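Local coordinates for flagellar protein (Xanthomonas campestris pv. campestris, PDB 3C12) that caps the growing flagellar hook and is probably required for hook formation, possibly as a scaffold, represented here by its C-terminal part, at residues N13-S18 against K30-A35; F68-T73 against N78-G83; I87-T92 against L101-D106; Y120-L123 against G127-P130. All blocks are in the same frame, centred on the assembly; numbering follows the deposited sequence.

Contact 1 of 4, residues N13-S18 against K30-A35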
loop_
_atom_site.group_PDB
_atom_site.type_symbol
_atom_site.label_atom_id
_atom_site.label_comp_id
_atom_site.label_asym_id
_atom_site.label_seq_id
_atom_site.Cartn_x
_atom_site.Cartn_y
_atom_site.Cartn_z
ATOM N N ASN A 13 -7.385 -15.790 7.875
ATOM C CA ASN A 13 -7.345 -14.627 6.989
ATOM C C ASN A 13 -6.342 -13.614 7.501
ATOM O O ASN A 13 -6.132 -13.475 8.703
ATOM C CB ASN A 13 -8.731 -13.981 6.873
ATOM C CG ASN A 13 -9.568 -14.596 5.768
ATOM O OD1 ASN A 13 -9.728 -15.811 5.696
ATOM N ND2 ASN A 13 -10.108 -13.757 4.900
ATOM N N VAL A 14 -5.709 -12.911 6.576
ATOM C CA VAL A 14 -4.723 -11.917 6.946
ATOM C C VAL A 14 -4.960 -10.616 6.209
ATOM O O VAL A 14 -5.665 -10.568 5.199
ATOM C CB VAL A 14 -3.285 -12.398 6.630
ATOM C CG1 VAL A 14 -2.953 -13.621 7.461
ATOM C CG2 VAL A 14 -3.151 -12.706 5.143
ATOM N N LEU A 15 -4.371 -9.557 6.742
ATOM C CA LEU A 15 -4.473 -8.247 6.142
ATOM C C LEU A 15 -3.085 -7.873 5.692
ATOM O O LEU A 15 -2.168 -7.769 6.497
ATOM C CB LEU A 15 -4.996 -7.223 7.149
ATOM C CG LEU A 15 -6.513 -7.023 7.183
ATOM C CD1 LEU A 15 -7.209 -8.350 7.397
ATOM C CD2 LEU A 15 -6.864 -6.052 8.287
ATOM N N VAL A 16 -2.937 -7.692 4.390
ATOM C CA VAL A 16 -1.659 -7.324 3.821
ATOM C C VAL A 16 -1.823 -6.116 2.916
ATOM O O VAL A 16 -2.879 -5.905 2.323
ATOM C CB VAL A 16 -1.068 -8.486 2.999
ATOM C CG1 VAL A 16 -0.754 -9.654 3.907
ATOM C CG2 VAL A 16 -2.053 -8.913 1.927
ATOM N N PRO A 17 -0.780 -5.288 2.824
ATOM C CA PRO A 17 -0.804 -4.093 1.981
ATOM C C PRO A 17 -0.896 -4.534 0.528
ATOM O O PRO A 17 -0.023 -5.248 0.043
ATOM C CB PRO A 17 0.533 -3.427 2.289
ATOM C CG PRO A 17 0.807 -3.854 3.684
ATOM C CD PRO A 17 0.427 -5.305 3.663
ATOM N N SER A 18 -1.950 -4.120 -0.165
ATOM C CA SER A 18 -2.119 -4.504 -1.559
ATOM C C SER A 18 -2.722 -3.372 -2.370
ATOM O O SER A 18 -3.631 -2.694 -1.910
ATOM C CB SER A 18 -3.011 -5.748 -1.653
ATOM O OG SER A 18 -3.098 -6.223 -2.978
ATOM N N LYS A 30 -12.829 -7.639 0.422
ATOM C CA LYS A 30 -12.895 -6.679 1.507
ATOM C C LYS A 30 -11.506 -6.299 1.994
ATOM O O LYS A 30 -10.523 -6.968 1.684
ATOM C CB LYS A 30 -13.718 -7.245 2.670
ATOM C CG LYS A 30 -13.128 -8.484 3.344
ATOM C CD LYS A 30 -13.935 -8.882 4.581
ATOM C CE LYS A 30 -13.375 -10.123 5.268
ATOM N NZ LYS A 30 -13.513 -11.352 4.439
ATOM N N GLY A 31 -11.438 -5.219 2.762
ATOM C CA GLY A 31 -10.170 -4.758 3.285
ATOM C C GLY A 31 -10.387 -3.544 4.160
ATOM O O GLY A 31 -11.521 -3.223 4.517
ATOM N N VAL A 32 -9.299 -2.865 4.503
ATOM C CA VAL A 32 -9.381 -1.691 5.354
ATOM C C VAL A 32 -8.323 -0.663 5.028
ATOM O O VAL A 32 -7.331 -0.950 4.369
ATOM C CB VAL A 32 -9.219 -2.058 6.835
ATOM C CG1 VAL A 32 -10.355 -2.949 7.276
ATOM C CG2 VAL A 32 -7.899 -2.751 7.044
ATOM N N VAL A 33 -8.551 0.545 5.519
ATOM C CA VAL A 33 -7.646 1.662 5.319
ATOM C C VAL A 33 -7.644 2.497 6.591
ATOM O O VAL A 33 -8.641 2.546 7.310
ATOM C CB VAL A 33 -8.102 2.538 4.146
ATOM C CG1 VAL A 33 -7.312 3.814 4.124
ATOM C CG2 VAL A 33 -7.913 1.794 2.840
ATOM N N ALA A 34 -6.528 3.156 6.871
ATOM C CA ALA A 34 -6.440 3.967 8.070
ATOM C C ALA A 34 -6.679 5.442 7.783
ATOM O O ALA A 34 -5.797 6.132 7.281
ATOM C CB ALA A 34 -5.089 3.769 8.719
ATOM N N ALA A 35 -7.884 5.907 8.109
ATOM C CA ALA A 35 -8.282 7.305 7.924
ATOM C C ALA A 35 -7.582 8.175 8.954
ATOM O O ALA A 35 -7.547 7.846 10.136
ATOM C CB ALA A 35 -9.785 7.449 8.071
#

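Contact 2 of 4, residues F68-T73 against N78-G83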
loop_
_atom_site.group_PDB
_atom_site.type_symbol
_atom_site.label_atom_id
_atom_site.label_comp_id
_atom_site.label_asym_id
_atom_site.label_seq_id
_atom_site.Cartn_x
_atom_site.Cartn_y
_atom_site.Cartn_z
ATOM N N PHE A 68 -13.803 -1.472 3.882
ATOM C CA PHE A 68 -14.413 -1.327 2.566
ATOM C C PHE A 68 -14.795 -2.707 2.059
ATOM O O PHE A 68 -14.232 -3.711 2.493
ATOM C CB PHE A 68 -13.440 -0.654 1.586
ATOM C CG PHE A 68 -12.301 -1.534 1.139
ATOM C CD1 PHE A 68 -12.508 -2.552 0.217
ATOM C CD2 PHE A 68 -11.021 -1.342 1.642
ATOM C CE1 PHE A 68 -11.463 -3.360 -0.193
ATOM C CE2 PHE A 68 -9.971 -2.147 1.236
ATOM C CZ PHE A 68 -10.193 -3.159 0.317
ATOM N N ALA A 69 -15.752 -2.758 1.141
ATOM C CA ALA A 69 -16.194 -4.027 0.584
ATOM C C ALA A 69 -16.775 -3.857 -0.810
ATOM O O ALA A 69 -17.694 -3.068 -1.020
ATOM C CB ALA A 69 -17.220 -4.671 1.502
ATOM N N TRP A 70 -16.223 -4.596 -1.766
ATOM C CA TRP A 70 -16.700 -4.540 -3.134
ATOM C C TRP A 70 -17.430 -5.840 -3.418
ATOM O O TRP A 70 -16.910 -6.921 -3.145
ATOM C CB TRP A 70 -15.535 -4.356 -4.112
ATOM C CG TRP A 70 -15.968 -4.324 -5.542
ATOM C CD1 TRP A 70 -17.075 -3.708 -6.047
ATOM C CD2 TRP A 70 -15.301 -4.927 -6.658
ATOM N NE1 TRP A 70 -17.141 -3.891 -7.406
ATOM C CE2 TRP A 70 -16.064 -4.635 -7.807
ATOM C CE3 TRP A 70 -14.133 -5.685 -6.798
ATOM C CZ2 TRP A 70 -15.698 -5.075 -9.082
ATOM C CZ3 TRP A 70 -13.770 -6.123 -8.067
ATOM C CH2 TRP A 70 -14.551 -5.815 -9.191
ATOM N N ASP A 71 -18.644 -5.720 -3.949
ATOM C CA ASP A 71 -19.474 -6.873 -4.272
ATOM C C ASP A 71 -19.085 -7.541 -5.588
ATOM O O ASP A 71 -19.701 -8.519 -5.998
ATOM C CB ASP A 71 -20.946 -6.461 -4.322
ATOM C CG ASP A 71 -21.161 -5.194 -5.102
ATOM O OD1 ASP A 71 -20.441 -4.991 -6.098
ATOM O OD2 ASP A 71 -22.050 -4.405 -4.726
ATOM N N GLY A 72 -18.071 -7.012 -6.257
ATOM C CA GLY A 72 -17.632 -7.614 -7.501
ATOM C C GLY A 72 -18.422 -7.211 -8.729
ATOM O O GLY A 72 -18.383 -7.888 -9.760
ATOM N N THR A 73 -19.149 -6.107 -8.622
ATOM C CA THR A 73 -19.935 -5.610 -9.745
ATOM C C THR A 73 -19.485 -4.203 -10.116
ATOM O O THR A 73 -18.917 -3.492 -9.283
ATOM C CB THR A 73 -21.436 -5.587 -9.405
ATOM O OG1 THR A 73 -21.628 -4.948 -8.139
ATOM C CG2 THR A 73 -21.986 -6.999 -9.343
ATOM N N ASN A 78 -23.174 -4.686 -13.195
ATOM C CA ASN A 78 -22.644 -5.885 -13.839
ATOM C C ASN A 78 -21.556 -6.634 -13.058
ATOM O O ASN A 78 -20.578 -6.040 -12.579
ATOM C CB ASN A 78 -22.088 -5.536 -15.228
ATOM C CG ASN A 78 -23.168 -5.118 -16.213
ATOM O OD1 ASN A 78 -22.865 -4.761 -17.353
ATOM N ND2 ASN A 78 -24.433 -5.166 -15.782
ATOM N N ARG A 79 -21.734 -7.948 -12.951
ATOM C CA ARG A 79 -20.767 -8.816 -12.281
ATOM C C ARG A 79 -19.503 -8.865 -13.154
ATOM O O ARG A 79 -19.558 -9.291 -14.312
ATOM C CB ARG A 79 -21.345 -10.223 -12.142
ATOM C CG ARG A 79 -20.385 -11.214 -11.565
ATOM C CD ARG A 79 -20.120 -10.903 -10.116
ATOM N NE ARG A 79 -18.914 -11.583 -9.657
ATOM C CZ ARG A 79 -18.535 -11.671 -8.385
ATOM N NH1 ARG A 79 -19.277 -11.118 -7.429
ATOM N NH2 ARG A 79 -17.403 -12.303 -8.077
ATOM N N MET A 80 -18.378 -8.412 -12.607
ATOM C CA MET A 80 -17.126 -8.411 -13.351
ATOM C C MET A 80 -16.492 -9.797 -13.302
ATOM O O MET A 80 -16.827 -10.613 -12.435
ATOM C CB MET A 80 -16.173 -7.371 -12.766
ATOM C CG MET A 80 -16.693 -5.955 -12.849
ATOM S SD MET A 80 -16.914 -5.461 -14.525
ATOM C CE MET A 80 -15.320 -5.136 -14.989
ATOM N N ALA A 81 -15.582 -10.059 -14.239
ATOM C CA ALA A 81 -14.897 -11.350 -14.317
ATOM C C ALA A 81 -14.009 -11.610 -13.105
ATOM O O ALA A 81 -13.500 -10.677 -12.479
ATOM C CB ALA A 81 -14.057 -11.418 -15.582
ATOM N N ALA A 82 -13.836 -12.885 -12.769
ATOM C CA ALA A 82 -12.980 -13.247 -11.655
ATOM C C ALA A 82 -11.582 -12.765 -12.047
ATOM O O ALA A 82 -11.238 -12.710 -13.238
ATOM C CB ALA A 82 -12.992 -14.753 -11.441
ATOM N N GLY A 83 -10.787 -12.395 -11.048
ATOM C CA GLY A 83 -9.449 -11.907 -11.315
ATOM C C GLY A 83 -9.028 -10.805 -10.357
ATOM O O GLY A 83 -9.733 -10.498 -9.393
#

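Contact 3 of 4, residues I87-T92 against L101-D106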
loop_
_atom_site.group_PDB
_atom_site.type_symbol
_atom_site.label_atom_id
_atom_site.label_comp_id
_atom_site.label_asym_id
_atom_site.label_seq_id
_atom_site.Cartn_x
_atom_site.Cartn_y
_atom_site.Cartn_z
ATOM N N ILE A 87 -7.102 -1.180 -6.761
ATOM C CA ILE A 87 -7.905 -0.374 -5.856
ATOM C C ILE A 87 -7.137 0.820 -5.299
ATOM O O ILE A 87 -6.007 0.697 -4.828
ATOM C CB ILE A 87 -8.465 -1.201 -4.670
ATOM C CG1 ILE A 87 -9.270 -0.272 -3.758
ATOM C CG2 ILE A 87 -7.345 -1.877 -3.899
ATOM C CD1 ILE A 87 -9.758 -0.913 -2.501
ATOM N N THR A 88 -7.772 1.981 -5.368
ATOM C CA THR A 88 -7.189 3.216 -4.874
ATOM C C THR A 88 -8.131 3.848 -3.856
ATOM O O THR A 88 -9.348 3.872 -4.042
ATOM C CB THR A 88 -6.938 4.191 -6.031
ATOM O OG1 THR A 88 -5.959 3.624 -6.907
ATOM C CG2 THR A 88 -6.433 5.526 -5.511
ATOM N N ALA A 89 -7.564 4.348 -2.768
ATOM C CA ALA A 89 -8.376 4.956 -1.733
ATOM C C ALA A 89 -7.991 6.393 -1.521
ATOM O O ALA A 89 -6.819 6.721 -1.335
ATOM C CB ALA A 89 -8.232 4.194 -0.438
ATOM N N THR A 90 -8.995 7.257 -1.560
ATOM C CA THR A 90 -8.771 8.674 -1.355
ATOM C C THR A 90 -9.656 9.194 -0.254
ATOM O O THR A 90 -10.874 9.011 -0.263
ATOM C CB THR A 90 -9.063 9.474 -2.603
ATOM O OG1 THR A 90 -8.392 8.873 -3.715
ATOM C CG2 THR A 90 -8.579 10.917 -2.415
ATOM N N GLN A 91 -9.017 9.857 0.692
ATOM C CA GLN A 91 -9.707 10.424 1.829
ATOM C C GLN A 91 -10.015 11.882 1.553
ATOM O O GLN A 91 -9.273 12.579 0.861
ATOM C CB GLN A 91 -8.825 10.319 3.074
ATOM C CG GLN A 91 -9.502 10.698 4.369
ATOM C CD GLN A 91 -8.510 11.099 5.438
ATOM O OE1 GLN A 91 -7.957 12.195 5.391
ATOM N NE2 GLN A 91 -8.273 10.211 6.404
ATOM N N THR A 92 -11.135 12.321 2.101
ATOM C CA THR A 92 -11.597 13.695 1.993
ATOM C C THR A 92 -12.081 14.011 3.399
ATOM O O THR A 92 -13.015 13.380 3.889
ATOM C CB THR A 92 -12.780 13.824 1.021
ATOM O OG1 THR A 92 -12.374 13.431 -0.298
ATOM C CG2 THR A 92 -13.278 15.254 1.001
ATOM N N LEU A 101 -4.723 7.151 0.751
ATOM C CA LEU A 101 -4.444 6.296 1.897
ATOM C C LEU A 101 -4.007 4.913 1.431
ATOM O O LEU A 101 -4.434 4.451 0.376
ATOM C CB LEU A 101 -5.688 6.158 2.769
ATOM C CG LEU A 101 -6.420 7.416 3.241
ATOM C CD1 LEU A 101 -7.720 6.989 3.881
ATOM C CD2 LEU A 101 -5.569 8.225 4.216
ATOM N N ALA A 102 -3.158 4.258 2.224
ATOM C CA ALA A 102 -2.663 2.920 1.904
ATOM C C ALA A 102 -3.762 1.896 2.100
ATOM O O ALA A 102 -4.464 1.916 3.100
ATOM C CB ALA A 102 -1.487 2.575 2.788
ATOM N N THR A 103 -3.906 0.994 1.141
ATOM C CA THR A 103 -4.934 -0.032 1.224
ATOM C C THR A 103 -4.396 -1.365 1.726
ATOM O O THR A 103 -3.324 -1.807 1.317
ATOM C CB THR A 103 -5.594 -0.257 -0.149
ATOM O OG1 THR A 103 -4.604 -0.147 -1.178
ATOM C CG2 THR A 103 -6.678 0.765 -0.396
ATOM N N TYR A 104 -5.147 -1.993 2.627
ATOM C CA TYR A 104 -4.779 -3.294 3.176
ATOM C C TYR A 104 -5.897 -4.239 2.830
ATOM O O TYR A 104 -7.046 -4.032 3.214
ATOM C CB TYR A 104 -4.589 -3.241 4.699
ATOM C CG TYR A 104 -3.531 -2.248 5.126
ATOM C CD1 TYR A 104 -3.812 -0.878 5.156
ATOM C CD2 TYR A 104 -2.233 -2.662 5.422
ATOM C CE1 TYR A 104 -2.823 0.060 5.460
ATOM C CE2 TYR A 104 -1.231 -1.730 5.728
ATOM C CZ TYR A 104 -1.532 -0.369 5.741
ATOM O OH TYR A 104 -0.550 0.574 5.998
ATOM N N VAL A 105 -5.557 -5.282 2.093
ATOM C CA VAL A 105 -6.550 -6.243 1.662
ATOM C C VAL A 105 -6.621 -7.473 2.530
ATOM O O VAL A 105 -5.596 -7.987 2.989
ATOM C CB VAL A 105 -6.271 -6.693 0.229
ATOM C CG1 VAL A 105 -7.309 -7.691 -0.213
ATOM C CG2 VAL A 105 -6.248 -5.494 -0.676
ATOM N N ASP A 106 -7.845 -7.940 2.750
ATOM C CA ASP A 106 -8.047 -9.143 3.531
ATOM C C ASP A 106 -8.117 -10.336 2.581
ATOM O O ASP A 106 -8.847 -10.303 1.584
ATOM C CB ASP A 106 -9.330 -9.062 4.348
ATOM C CG ASP A 106 -9.588 -10.341 5.133
ATOM O OD1 ASP A 106 -10.004 -11.351 4.510
ATOM O OD2 ASP A 106 -9.352 -10.345 6.363
HETATM O O HOH W 1 -3.641 1.305 -3.077
#

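Contact 4 of 4, residues Y120-L123 against G127-P130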
loop_
_atom_site.group_PDB
_atom_site.type_symbol
_atom_site.label_atom_id
_atom_site.label_comp_id
_atom_site.label_asym_id
_atom_site.label_seq_id
_atom_site.Cartn_x
_atom_site.Cartn_y
_atom_site.Cartn_z
ATOM N N TYR A 120 6.803 -18.145 2.843
ATOM C CA TYR A 120 5.817 -17.374 2.096
ATOM C C TYR A 120 4.393 -17.863 2.262
ATOM O O TYR A 120 4.144 -19.057 2.406
ATOM C CB TYR A 120 6.176 -17.371 0.612
ATOM C CG TYR A 120 7.473 -16.654 0.358
ATOM C CD1 TYR A 120 8.699 -17.278 0.622
ATOM C CD2 TYR A 120 7.479 -15.303 -0.018
ATOM C CE1 TYR A 120 9.907 -16.570 0.534
ATOM C CE2 TYR A 120 8.672 -14.581 -0.109
ATOM C CZ TYR A 120 9.886 -15.220 0.175
ATOM O OH TYR A 120 11.067 -14.498 0.142
ATOM N N LEU A 121 3.453 -16.925 2.247
ATOM C CA LEU A 121 2.045 -17.262 2.379
ATOM C C LEU A 121 1.456 -17.269 0.989
ATOM O O LEU A 121 1.760 -16.401 0.166
ATOM C CB LEU A 121 1.296 -16.226 3.214
ATOM C CG LEU A 121 1.940 -15.707 4.490
ATOM C CD1 LEU A 121 0.867 -15.029 5.327
ATOM C CD2 LEU A 121 2.565 -16.851 5.263
ATOM N N ASN A 122 0.612 -18.256 0.731
ATOM C CA ASN A 122 -0.039 -18.376 -0.558
ATOM C C ASN A 122 -1.452 -17.898 -0.324
ATOM O O ASN A 122 -2.306 -18.630 0.184
ATOM C CB ASN A 122 0.017 -19.829 -1.021
ATOM C CG ASN A 122 1.430 -20.371 -0.991
ATOM O OD1 ASN A 122 2.340 -19.786 -1.583
ATOM N ND2 ASN A 122 1.630 -21.480 -0.280
ATOM N N LEU A 123 -1.662 -16.633 -0.669
ATOM C CA LEU A 123 -2.938 -15.967 -0.490
ATOM C C LEU A 123 -3.881 -16.240 -1.646
ATOM O O LEU A 123 -3.545 -16.012 -2.808
ATOM C CB LEU A 123 -2.696 -14.472 -0.336
ATOM C CG LEU A 123 -1.639 -14.151 0.720
ATOM C CD1 LEU A 123 -1.375 -12.665 0.709
ATOM C CD2 LEU A 123 -2.102 -14.612 2.106
ATOM N N GLY A 127 -2.235 -14.026 -4.433
ATOM C CA GLY A 127 -0.993 -14.644 -4.833
ATOM C C GLY A 127 -0.037 -14.876 -3.679
ATOM O O GLY A 127 -0.402 -15.418 -2.632
ATOM N N THR A 128 1.200 -14.451 -3.862
ATOM C CA THR A 128 2.205 -14.663 -2.842
ATOM C C THR A 128 2.475 -13.483 -1.942
ATOM O O THR A 128 2.324 -12.325 -2.331
ATOM C CB THR A 128 3.536 -15.111 -3.479
ATOM O OG1 THR A 128 3.757 -16.493 -3.161
ATOM C CG2 THR A 128 4.718 -14.238 -2.990
ATOM N N SER A 129 2.890 -13.795 -0.725
ATOM C CA SER A 129 3.211 -12.767 0.224
ATOM C C SER A 129 4.187 -13.254 1.260
ATOM O O SER A 129 3.981 -14.285 1.885
ATOM C CB SER A 129 1.959 -12.265 0.932
ATOM O OG SER A 129 2.320 -11.289 1.899
ATOM N N PRO A 130 5.280 -12.515 1.446
ATOM C CA PRO A 130 6.256 -12.929 2.450
ATOM C C PRO A 130 5.693 -12.700 3.858
ATOM O O PRO A 130 5.067 -11.672 4.143
ATOM C CB PRO A 130 7.451 -12.032 2.151
ATOM C CG PRO A 130 6.808 -10.795 1.605
ATOM C CD PRO A 130 5.775 -11.363 0.676
#

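Contact 1 of 4, residues N13-S18 against K30-A35
The backbones from Asn13 to Leu15 and from Lys30 to Val32 run in roughly the same direction, their end-to-end lines 40° apart. They stay well separated: CA of Leu15 and CA of Gly31 are 7.3 Å apart. No backbone hydrogen bond joins them. Instead, strand 13-17 and strand 29-35 each pair antiparallel with strand 98-115, and their side chains meet without backbone pairing. Lys30-Ala35 belong to the Ig-like domain of FlgD, so the contact sets a strand of the Ig-like fold against strand 13-17, which is hydrogen-bonded through Leu15 to Leu135 and Arg136 near the C-terminus. The apolar part is small. Leu15 CD2 comes to 3.7 Å from Val32 CG2, and the two side chains cross at about a right angle. Val32 puts CG2 between its backbone N and carbonyl carbon (chi1 -64° for CG1), which turns this methyl to the leucine. The polar part is indirect. Asn13 ND2 and Lys30 NZ end 4.2 Å apart without a bond between them. Both turn to Asp106 OD1, by a hydrogen bond from Asn13 and a long, weak ion pair from Lys30. The lysine chain is straight to CE and bends at chi4, -67°.

Contact 2 of 4, residues F68-T73 against N78-G83
The carbonyl oxygen of Gly72 lies over one face of the Arg79 guanidinium group while accepting a hydrogen bond from Met80 N. The contact closes the loop between strand 64-70 and strand 83-93 of the Ig-like domain, and an Asx turn at Asp71 shapes its first half. In that turn Asp71 OD1 accepts from Thr73 N at 3.0 Å, met on the anti side of the carboxylate. The bond across the loop, Met80 N to Gly72 O, is 2.9 Å long, nearly straight at 165°, and in the carbonyl plane. Beside it Thr73 and Arg79 form a single backbone bridge, with their CA atoms 4.2 Å apart. Thr73 also lays CG2 against Arg79, 3.7 Å from its CA.

The arginine doubles back on the loop. Its chain bends at chi2, 69°, which carries the guanidinium toward Gly72. NH1 comes close to Asp71 O, but at a poor angle for a hydrogen bond. NH2 is hydrogen-bonded to Asp24 O, so the group also links the loop to the chain beyond strand 20-23.

Trp70 carries the inner side of the turn. Gly72 CA sits over the centre of its ring, 3.4 Å above the plane. Thr73 O is at the ring edge and accepts from NE1. Tyr85 meets the indole edge-to-face. On the far half of the loop, Met80 CG approaches the indole edge, 4.0 Å from Trp70 CZ2.

Contact 3 of 4, residues I87-T92 against L101-D106
Leu101, Thr103 and Ala89 bury the most surface here, and they meet where two neighbouring strands of a hairpin begin to part. Leu101 N donates to Ala89 O at 3.0 Å. The bond is nearly straight, 167°, but the N-H comes from above the carbonyl plane by 36°. Leu101 points its isobutyl group along the other strand. Its CD1 lies 3.6 Å from Gln91 CB, and CG and CD2 lean on the same methylene, so it is the aliphatic base of the glutamine that is covered.

Two residues on, the backbones have spread: CA of Ile87 and CA of Thr103 are 7.7 Å apart. Thr103 spans the gap with its two branches. CG2 is anti to the carbonyl carbon and goes to the apolar side, 3.8 Å from Ala89 CB and 4.1 Å from Ile87 CD1. OG1 lies between the backbone N and the carbonyl carbon, chi1 37°, and faces a bound water. That water donates to Thr103 OG1 and to Ile87 O, at 3.0 Å from the latter. It links the two strands where their backbones are too far apart for a direct bond. Thr103 OG1 is also hydrogen-bonded to Ser18 O, so the threonine is held from two sides.

The side chains of Ile87, Ala89 and Leu101 face the core of the Ig-like part. Val33 of strand 29-35 packs on Ala89, Leu101 and Thr103. Phe43 of strand 39-46 covers Ile87 and Ala89. Ala102 packs against Pro17 of the second subunit. From Thr103 on, strand 98-115 has left strand 83-93 and runs beside residues 13-18.

Contact 4 of 4, residues Y120-L123 against G127-P130
A tight antiparallel hairpin joins Tyr120-Leu123 to Gly127-Pro130 through three connecting residues, in the part of FlgD after strand 98-115, consistent with its Tudor-like domain. The strand axes are 4.5 Å apart at their closest, with directions at 151°. Four backbone bonds hold them in two hydrogen-bonded pairs, Leu121 with Ser129 and Leu123 with Gly127. Leu121 N to Ser129 O is the straightest, 173° and 2.7 Å. The return bond from Ser129 N to Leu121 O is more bent. Leu123 N and Gly127 N likewise exchange bonds with each other's carbonyl, the last pair before the turn.

On one face the non-hydrogen-bonded pairs meet. Tyr120 CE2 meets Pro130 CB at 3.6 Å; the proline comes to the ring obliquely. Thr128 CG2 borders the same ring at CD2, 4.2 Å away. The phenol end turns elsewhere: Tyr120 OH is hydrogen-bonded to Asp117 O. Asn122 stands beside Thr128, but its amide is taken by Ser111 OG and Thr113 OG1 of the adjoining strand.

The other face carries Leu121, Leu123 and Ser129. Leu123 puts CG anti to its carbonyl carbon (chi1 -51°), which sends CD1 against Ser129 CB at 3.4 Å. Leu121 sits beside it and covers Ser129 O with CB and CG.

This leucine face is roofed by strand 13-17, where Val14 and Val16 touch Leu123 and Val16 touches Ser129. Strand 98-115 flanks the hairpin as the antiparallel neighbour of strand 118-123, and its Val109 and Val112 pack on Leu123 and Leu121.

In the fold
Along the chain contact 1 comes first, then contacts 2, 3 and 4, each closing before the next opens. All four reach one curled antiparallel sheet. Strand 98-115 is the element that contacts 1, 3 and 4 share or border; contact 2 joins through strand 29-35. Contacts 1 and 3 are nearest, with centres 8 Å apart, and they share hydrogen bonds and packing. Contact 2 lies 17 Å from contact 1, centre to centre, and is tied to it through strands 29-35 and 64-70. Contacts 2 and 4 do not touch; their centres are 22 Å apart. Leu123 of contact 4 packs on strand 13-17 of contact 1, so strands 13-17 and 98-115 bridge the two halves.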